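Side-chain contacts in nudix Hydrolase, RenU (Mycolicibacterium smegmatis, PDB 6UUF), which probably hydrolyses nucleoside diphosphate-linked compounds, NADH perhaps among them, as a magnesium-dependent member of the Nudix family: residues T90-A95 / Q151-V156; W54-G59 / Y107-A112. The protein carries 3 engineered substitutions. One frame throughout, in Å; residues are numbered along the deposited sequence.

How the interactions relate
Interactions 1 and 2 lie side by side in the Nudix domain, with centres about 10 Å apart. Their segments 90-95 and 107-112 belong to neighbouring antiparallel strands of the mixed sheet. Val92 N lies 2.8 Å from Thr109 O, a probable hydrogen bond. Helix 144-158 covers one face of both strands: Leu153 CD2 comes to 3.6 Å from Thr109 CG2, and Val156 CG1 to 3.7 Å from Ile111 CD1. Thr109 thus meets Leu153 of interaction 1 and Leu56 of interaction 2. Interaction 2 is near the centre of the chain, while interaction 1 is further out. Segment 54-59 leads toward helix 67-79, which probably corresponds to the Nudix-box helix that binds magnesium in relatives.

Interaction 1. Residues T90-A95 / Q151-V156; sequences TTVVTA and QRLREV
Thr94 and Val92 of strand 90-95 turn methyl groups onto Leu153 and Val156 of helix 151-156. Thr94 CG2 packs against the branched end of Leu153, 3.9 Å from Leu153 CD2, and the two side chains cross at about a right angle. Leu153 leaves the helix alongside the strand, and its branched end reaches over to Thr94. The same methyl, Leu153 CD2, lies 4.3 Å from Val92 CB and so joins the two pairs. Further along, Val92 and Val156 pass one another pointing opposite ways. Their closest atoms are Val92 CG2 and Val156 CG1, at 3.9 Å. Val156 CG1 lies anti to its own backbone N (chi1 175°), and this branch does the touching. The strand and helix segments run nearly antiparallel, at 164°, with axes 10.2 Å apart.

The second shell fixes Thr94. Its OG1 sits between backbone N and carbonyl carbon (chi1 40°) and is hydrogen-bonded to Tyr107 O and Thr109 OG1. This torsion sets CG2 anti to the carbonyl carbon, on the side where Leu153 CD2 lies. A classic beta bulge places Thr94 and Ala95 together against Tyr107. On the next strand, Leu153 also touches Thr109, and Val156 touches Ile111.

Only carbon atoms meet across the contact, and no hydrogen bond joins the segments. The threonine hydroxyl is satisfied within the sheet, while its methyl serves the helix.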
ATOM      1  N   THR A  90     -11.184  -4.809  -1.028  1.00 28.14           N
ATOM      2  CA  THR A  90     -11.044  -5.583   0.208  1.00 33.35           C
ATOM      3  C   THR A  90      -9.723  -5.228   0.915  1.00 34.95           C
ATOM      4  O   THR A  90      -8.984  -4.372   0.436  1.00 32.87           O
ATOM      5  CB  THR A  90     -11.133  -7.123  -0.113  1.00 34.31           C
ATOM      6  OG1 THR A  90     -11.294  -7.891   1.088  1.00 35.17           O
ATOM      7  CG2 THR A  90      -9.907  -7.606  -0.824  1.00 32.91           C
ATOM      8  N   THR A  91      -9.471  -5.860   2.069  1.00 34.65           N
ATOM      9  CA  THR A  91      -8.242  -5.689   2.821  1.00 34.20           C
ATOM     10  C   THR A  91      -7.606  -7.065   2.989  1.00 36.41           C
ATOM     11  O   THR A  91      -8.314  -8.043   3.196  1.00 34.56           O
ATOM     12  CB  THR A  91      -8.515  -5.118   4.214  1.00 36.21           C
ATOM     13  OG1 THR A  91      -9.300  -6.058   4.946  1.00 38.61           O
ATOM     14  CG2 THR A  91      -9.289  -3.784   4.122  1.00 38.21           C
ATOM     15  N   VAL A  92      -6.287  -7.122   2.912  1.00 36.49           N
ATOM     16  CA  VAL A  92      -5.474  -8.324   3.222  1.00 36.48           C
ATOM     17  C   VAL A  92      -4.353  -7.979   4.238  1.00 35.13           C
ATOM     18  O   VAL A  92      -3.524  -7.074   4.013  1.00 32.46           O
ATOM     19  CB  VAL A  92      -4.776  -8.840   1.957  1.00 37.03           C
ATOM     20  CG1 VAL A  92      -4.167 -10.218   2.212  1.00 42.33           C
ATOM     21  CG2 VAL A  92      -5.759  -8.893   0.797  1.00 36.92           C
ATOM     22  N   VAL A  93      -4.323  -8.710   5.342  1.00 33.29           N
ATOM     23  CA  VAL A  93      -3.269  -8.559   6.320  1.00 34.81           C
ATOM     24  C   VAL A  93      -2.038  -9.230   5.711  1.00 34.87           C
ATOM     25  O   VAL A  93      -2.004 -10.447   5.610  1.00 35.01           O
ATOM     26  CB  VAL A  93      -3.640  -9.189   7.668  1.00 33.37           C
ATOM     27  CG1 VAL A  93      -2.516  -9.022   8.666  1.00 34.69           C
ATOM     28  CG2 VAL A  93      -4.877  -8.529   8.231  1.00 38.10           C
ATOM     29  N   THR A  94      -1.059  -8.412   5.312  1.00 32.17           N
ATOM     30  CA  THR A  94       0.160  -8.846   4.634  1.00 33.82           C
ATOM     31  C   THR A  94       1.367  -8.945   5.551  1.00 38.01           C
ATOM     32  O   THR A  94       2.413  -9.394   5.117  1.00 40.93           O
ATOM     33  CB  THR A  94       0.491  -7.926   3.431  1.00 35.39           C
ATOM     34  OG1 THR A  94       0.228  -6.563   3.762  1.00 39.76           O
ATOM     35  CG2 THR A  94      -0.415  -8.254   2.264  1.00 36.48           C
ATOM     36  N   ALA A  95       1.227  -8.535   6.815  1.00 37.20           N
ATOM     37  CA  ALA A  95       2.283  -8.680   7.808  1.00 37.38           C
ATOM     38  C   ALA A  95       1.700  -8.561   9.216  1.00 38.51           C
ATOM     39  O   ALA A  95       0.853  -7.711   9.479  1.00 31.87           O
ATOM     40  CB  ALA A  95       3.380  -7.646   7.588  1.00 38.19           C
ATOM     41  N   GLN A 151       3.489 -11.990  -4.206  1.00 34.41           N
ATOM     42  CA  GLN A 151       2.884 -13.141  -4.908  1.00 36.59           C
ATOM     43  C   GLN A 151       1.534 -13.456  -4.315  1.00 34.53           C
ATOM     44  O   GLN A 151       0.570 -13.717  -5.040  1.00 34.36           O
ATOM     45  CB  GLN A 151       3.797 -14.376  -4.886  1.00 43.60           C
ATOM     46  CG  GLN A 151       3.154 -15.713  -5.315  1.00 49.87           C
ATOM     47  CD  GLN A 151       2.479 -15.753  -6.705  1.00 59.94           C
ATOM     48  OE1 GLN A 151       2.786 -14.966  -7.612  1.00 67.74           O
ATOM     49  NE2 GLN A 151       1.549 -16.710  -6.871  1.00 58.84           N
ATOM     50  N   ARG A 152       1.465 -13.420  -2.979  1.00 38.76           N
ATOM     51  CA  ARG A 152       0.217 -13.642  -2.284  1.00 39.18           C
ATOM     52  C   ARG A 152      -0.851 -12.602  -2.689  1.00 38.49           C
ATOM     53  O   ARG A 152      -1.966 -12.989  -3.050  1.00 37.52           O
ATOM     54  CB  ARG A 152       0.449 -13.680  -0.786  1.00 45.79           C
ATOM     55  CG  ARG A 152      -0.731 -14.235   0.011  1.00 56.67           C
ATOM     56  CD  ARG A 152      -0.957 -15.756  -0.171  1.00 62.16           C
ATOM     57  NE  ARG A 152      -2.240 -16.156   0.449  1.00 65.09           N
ATOM     58  CZ  ARG A 152      -3.355 -16.549  -0.181  1.00 68.21           C
ATOM     59  NH1 ARG A 152      -3.425 -16.684  -1.513  1.00 69.03           N
ATOM     60  NH2 ARG A 152      -4.429 -16.837   0.551  1.00 74.47           N
ATOM     61  N   LEU A 153      -0.493 -11.310  -2.714  1.00 34.73           N
ATOM     62  CA  LEU A 153      -1.420 -10.283  -3.224  1.00 34.81           C
ATOM     63  C   LEU A 153      -1.895 -10.544  -4.630  1.00 35.33           C
ATOM     64  O   LEU A 153      -3.045 -10.267  -4.945  1.00 32.48           O
ATOM     65  CB  LEU A 153      -0.793  -8.880  -3.187  1.00 33.92           C
ATOM     66  CG  LEU A 153      -0.669  -8.374  -1.775  1.00 32.86           C
ATOM     67  CD1 LEU A 153       0.297  -7.223  -1.666  1.00 34.18           C
ATOM     68  CD2 LEU A 153      -2.040  -7.978  -1.252  1.00 37.00           C
ATOM     69  N   ARG A 154      -1.014 -11.035  -5.504  1.00 36.44           N
ATOM     70  CA  ARG A 154      -1.446 -11.387  -6.860  1.00 38.28           C
ATOM     71  C   ARG A 154      -2.512 -12.470  -6.884  1.00 39.73           C
ATOM     72  O   ARG A 154      -3.473 -12.396  -7.667  1.00 35.61           O
ATOM     73  CB  ARG A 154      -0.255 -11.858  -7.659  1.00 40.42           C
ATOM     74  CG  ARG A 154       0.641 -10.725  -8.048  1.00 43.28           C
ATOM     75  CD  ARG A 154       0.369 -10.368  -9.479  1.00 49.65           C
ATOM     76  NE  ARG A 154       1.276 -11.083 -10.343  1.00 47.63           N
ATOM     77  CZ  ARG A 154       1.190 -11.115 -11.664  1.00 48.43           C
ATOM     78  NH1 ARG A 154       0.177 -10.532 -12.324  1.00 52.59           N
ATOM     79  NH2 ARG A 154       2.130 -11.762 -12.319  1.00 49.37           N
ATOM     80  N   GLU A 155      -2.321 -13.493  -6.042  1.00 42.27           N
ATOM     81  CA  GLU A 155      -3.300 -14.592  -5.954  1.00 43.24           C
ATOM     82  C   GLU A 155      -4.663 -14.019  -5.517  1.00 39.36           C
ATOM     83  O   GLU A 155      -5.710 -14.314  -6.079  1.00 41.54           O
ATOM     84  CB  GLU A 155      -2.812 -15.681  -4.996  1.00 45.08           C
ATOM     85  CG  GLU A 155      -1.585 -16.412  -5.510  1.00 51.00           C
ATOM     86  CD  GLU A 155      -0.867 -17.322  -4.514  1.00 61.21           C
ATOM     87  OE1 GLU A 155      -1.230 -17.397  -3.315  1.00 70.72           O
ATOM     88  OE2 GLU A 155       0.109 -17.980  -4.950  1.00 65.19           O
ATOM     89  N   VAL A 156      -4.624 -13.155  -4.529  1.00 37.85           N
ATOM     90  CA  VAL A 156      -5.819 -12.455  -4.114  1.00 37.05           C
ATOM     91  C   VAL A 156      -6.371 -11.544  -5.195  1.00 36.45           C
ATOM     92  O   VAL A 156      -7.550 -11.563  -5.462  1.00 36.71           O
ATOM     93  CB  VAL A 156      -5.579 -11.635  -2.842  1.00 37.46           C
ATOM     94  CG1 VAL A 156      -6.804 -10.809  -2.482  1.00 36.21           C
ATOM     95  CG2 VAL A 156      -5.214 -12.575  -1.693  1.00 39.28           C
TER

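Interaction 2. Residues W54-G59 / Y107-A112; sequences WALPGG and YTTVIA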
ATOM      1  N   TRP A  54      10.521   0.358  -4.302  1.00 38.29           N
ATOM      2  CA  TRP A  54       9.121   0.587  -4.682  1.00 38.72           C
ATOM      3  C   TRP A  54       8.194  -0.114  -3.712  1.00 35.24           C
ATOM      4  O   TRP A  54       8.456  -1.247  -3.303  1.00 37.86           O
ATOM      5  CB  TRP A  54       8.862   0.052  -6.097  1.00 36.34           C
ATOM      6  CG  TRP A  54       9.596   0.777  -7.158  1.00 34.36           C
ATOM      7  CD1 TRP A  54      10.888   0.554  -7.577  1.00 36.07           C
ATOM      8  CD2 TRP A  54       9.115   1.883  -7.906  1.00 33.53           C
ATOM      9  NE1 TRP A  54      11.210   1.443  -8.570  1.00 36.18           N
ATOM     10  CE2 TRP A  54      10.141   2.268  -8.793  1.00 32.23           C
ATOM     11  CE3 TRP A  54       7.908   2.590  -7.917  1.00 33.30           C
ATOM     12  CZ2 TRP A  54       9.999   3.323  -9.692  1.00 35.67           C
ATOM     13  CZ3 TRP A  54       7.748   3.632  -8.827  1.00 32.80           C
ATOM     14  CH2 TRP A  54       8.791   3.993  -9.704  1.00 37.63           C
ATOM     15  N   ALA A  55       7.109   0.544  -3.350  1.00 33.27           N
ATOM     16  CA  ALA A  55       6.108  -0.082  -2.436  1.00 33.71           C
ATOM     17  C   ALA A  55       4.796   0.625  -2.648  1.00 31.62           C
ATOM     18  O   ALA A  55       4.668   1.372  -3.634  1.00 30.74           O
ATOM     19  CB  ALA A  55       6.566  -0.007  -0.988  1.00 36.99           C
ATOM     20  N   LEU A  56       3.817   0.370  -1.776  1.00 32.43           N
ATOM     21  CA  LEU A  56       2.503   0.997  -1.914  1.00 31.87           C
ATOM     22  C   LEU A  56       2.542   2.292  -1.144  1.00 30.03           C
ATOM     23  O   LEU A  56       3.230   2.355  -0.136  1.00 27.94           O
ATOM     24  CB  LEU A  56       1.437   0.110  -1.374  1.00 32.66           C
ATOM     25  CG  LEU A  56       1.457  -1.335  -1.906  1.00 37.13           C
ATOM     26  CD1 LEU A  56       0.445  -2.168  -1.147  1.00 34.19           C
ATOM     27  CD2 LEU A  56       1.175  -1.376  -3.396  1.00 37.91           C
ATOM     28  N   PRO A  57       1.809   3.323  -1.610  1.00 29.58           N
ATOM     29  CA  PRO A  57       1.609   4.485  -0.751  1.00 31.29           C
ATOM     30  C   PRO A  57       0.809   4.051   0.460  1.00 34.19           C
ATOM     31  O   PRO A  57      -0.168   3.290   0.317  1.00 32.32           O
ATOM     32  CB  PRO A  57       0.772   5.448  -1.586  1.00 32.26           C
ATOM     33  CG  PRO A  57       0.404   4.731  -2.830  1.00 33.20           C
ATOM     34  CD  PRO A  57       0.891   3.319  -2.750  1.00 31.42           C
ATOM     35  N   GLY A  58       1.293   4.420   1.635  1.00 31.64           N
ATOM     36  CA  GLY A  58       0.667   3.958   2.863  1.00 34.59           C
ATOM     37  C   GLY A  58       1.105   4.812   4.032  1.00 34.61           C
ATOM     38  O   GLY A  58       1.932   5.680   3.893  1.00 31.48           O
ATOM     39  N   GLY A  59       0.562   4.547   5.199  1.00 31.19           N
ATOM     40  CA  GLY A  59       1.144   5.145   6.373  1.00 33.42           C
ATOM     41  C   GLY A  59       0.533   4.507   7.577  1.00 33.50           C
ATOM     42  O   GLY A  59      -0.137   3.474   7.473  1.00 32.60           O
ATOM     43  N   TYR A 107       0.501  -4.841   9.082  1.00 32.40           N
ATOM     44  CA  TYR A 107       0.395  -4.082   7.868  1.00 30.40           C
ATOM     45  C   TYR A 107      -0.767  -4.677   7.088  1.00 30.62           C
ATOM     46  O   TYR A 107      -0.760  -5.912   6.809  1.00 28.56           O
ATOM     47  CB  TYR A 107       1.666  -4.209   6.999  1.00 30.44           C
ATOM     48  CG  TYR A 107       1.654  -3.275   5.812  1.00 30.39           C
ATOM     49  CD1 TYR A 107       0.965  -3.588   4.646  1.00 32.68           C
ATOM     50  CD2 TYR A 107       2.353  -2.077   5.841  1.00 34.08           C
ATOM     51  CE1 TYR A 107       0.928  -2.723   3.574  1.00 31.80           C
ATOM     52  CE2 TYR A 107       2.373  -1.223   4.742  1.00 33.70           C
ATOM     53  CZ  TYR A 107       1.647  -1.544   3.628  1.00 31.59           C
ATOM     54  OH  TYR A 107       1.660  -0.678   2.578  1.00 31.57           O
ATOM     55  N   THR A 108      -1.664  -3.794   6.652  1.00 27.23           N
ATOM     56  CA  THR A 108      -2.842  -4.162   5.922  1.00 29.72           C
ATOM     57  C   THR A 108      -2.816  -3.533   4.547  1.00 30.27           C
ATOM     58  O   THR A 108      -2.779  -2.301   4.394  1.00 28.52           O
ATOM     59  CB  THR A 108      -4.111  -3.727   6.649  1.00 31.28           C
ATOM     60  OG1 THR A 108      -4.179  -4.351   7.920  1.00 29.96           O
ATOM     61  CG2 THR A 108      -5.358  -4.134   5.872  1.00 32.97           C
ATOM     62  N   THR A 109      -2.878  -4.392   3.536  1.00 30.13           N
ATOM     63  CA  THR A 109      -2.982  -3.956   2.148  1.00 28.83           C
ATOM     64  C   THR A 109      -4.453  -3.809   1.802  1.00 30.45           C
ATOM     65  O   THR A 109      -5.266  -4.736   1.996  1.00 30.57           O
ATOM     66  CB  THR A 109      -2.292  -4.954   1.173  1.00 29.87           C
ATOM     67  OG1 THR A 109      -0.897  -5.000   1.466  1.00 28.23           O
ATOM     68  CG2 THR A 109      -2.472  -4.513  -0.258  1.00 29.19           C
ATOM     69  N   VAL A 110      -4.789  -2.636   1.283  1.00 30.21           N
ATOM     70  CA  VAL A 110      -6.135  -2.320   0.934  1.00 29.99           C
ATOM     71  C   VAL A 110      -6.132  -2.278  -0.593  1.00 29.62           C
ATOM     72  O   VAL A 110      -5.515  -1.384  -1.208  1.00 28.72           O
ATOM     73  CB  VAL A 110      -6.532  -0.975   1.582  1.00 33.78           C
ATOM     74  CG1 VAL A 110      -7.937  -0.520   1.185  1.00 33.06           C
ATOM     75  CG2 VAL A 110      -6.470  -1.096   3.105  1.00 33.76           C
ATOM     76  N   ILE A 111      -6.825  -3.244  -1.199  1.00 26.51           N
ATOM     77  CA  ILE A 111      -6.965  -3.336  -2.653  1.00 26.73           C
ATOM     78  C   ILE A 111      -8.094  -2.414  -3.124  1.00 27.95           C
ATOM     79  O   ILE A 111      -9.201  -2.474  -2.611  1.00 30.38           O
ATOM     80  CB  ILE A 111      -7.280  -4.799  -3.059  1.00 26.37           C
ATOM     81  CG1 ILE A 111      -6.173  -5.735  -2.492  1.00 28.51           C
ATOM     82  CG2 ILE A 111      -7.455  -4.901  -4.560  1.00 26.65           C
ATOM     83  CD1 ILE A 111      -6.282  -7.197  -2.868  1.00 29.35           C
ATOM     84  N   ALA A 112      -7.843  -1.599  -4.119  1.00 29.08           N
ATOM     85  CA  ALA A 112      -8.883  -0.723  -4.642  1.00 31.89           C
ATOM     86  C   ALA A 112      -8.741  -0.615  -6.142  1.00 31.91           C
ATOM     87  O   ALA A 112      -7.659  -0.917  -6.678  1.00 32.13           O
ATOM     88  CB  ALA A 112      -8.814   0.657  -4.011  1.00 29.60           C
TER
HETATM   89  O   HOH W   1       4.099  -1.482   0.555  1.00 50.93           O
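A water, water 1, accepts a hydrogen bond from Leu56 N at 3.0 Å. Its longer second arm runs to Tyr107 OH, at 3.3 Å. The water bridges the two segments, which have no direct hydrogen bond between them. The hydroxyl also lies 4.0 Å from Leu56 CB, beside the base of that side chain. Tyr107 CG is anti to the backbone N (chi1 -172°), and the ring carries its OH across to Leu56.

The apolar half of the contact is made by Leu56 CD1. It meets Thr109 CG2 at 3.8 Å, and the side chains cross at about a right angle. Thr109 OG1 lies at the edge of the Tyr107 ring, in its plane. Its hydrogen-bond partner is Thr94 OG1, on the neighbouring strand. Leu27 of strand 23-31 touches both Leu56 and Thr109. Leu56 is buried, between Leu27 of the sheet and Phe146 of helix 144-158.

Leu56 and Pro57 form the short break in strand 54-60, before Gly58 and Gly59. This Leu-Pro-Gly-Gly run precedes helix 67-79, as expected at the start of the Nudix box in the alpha/beta/alpha sandwich of the Nudix fold.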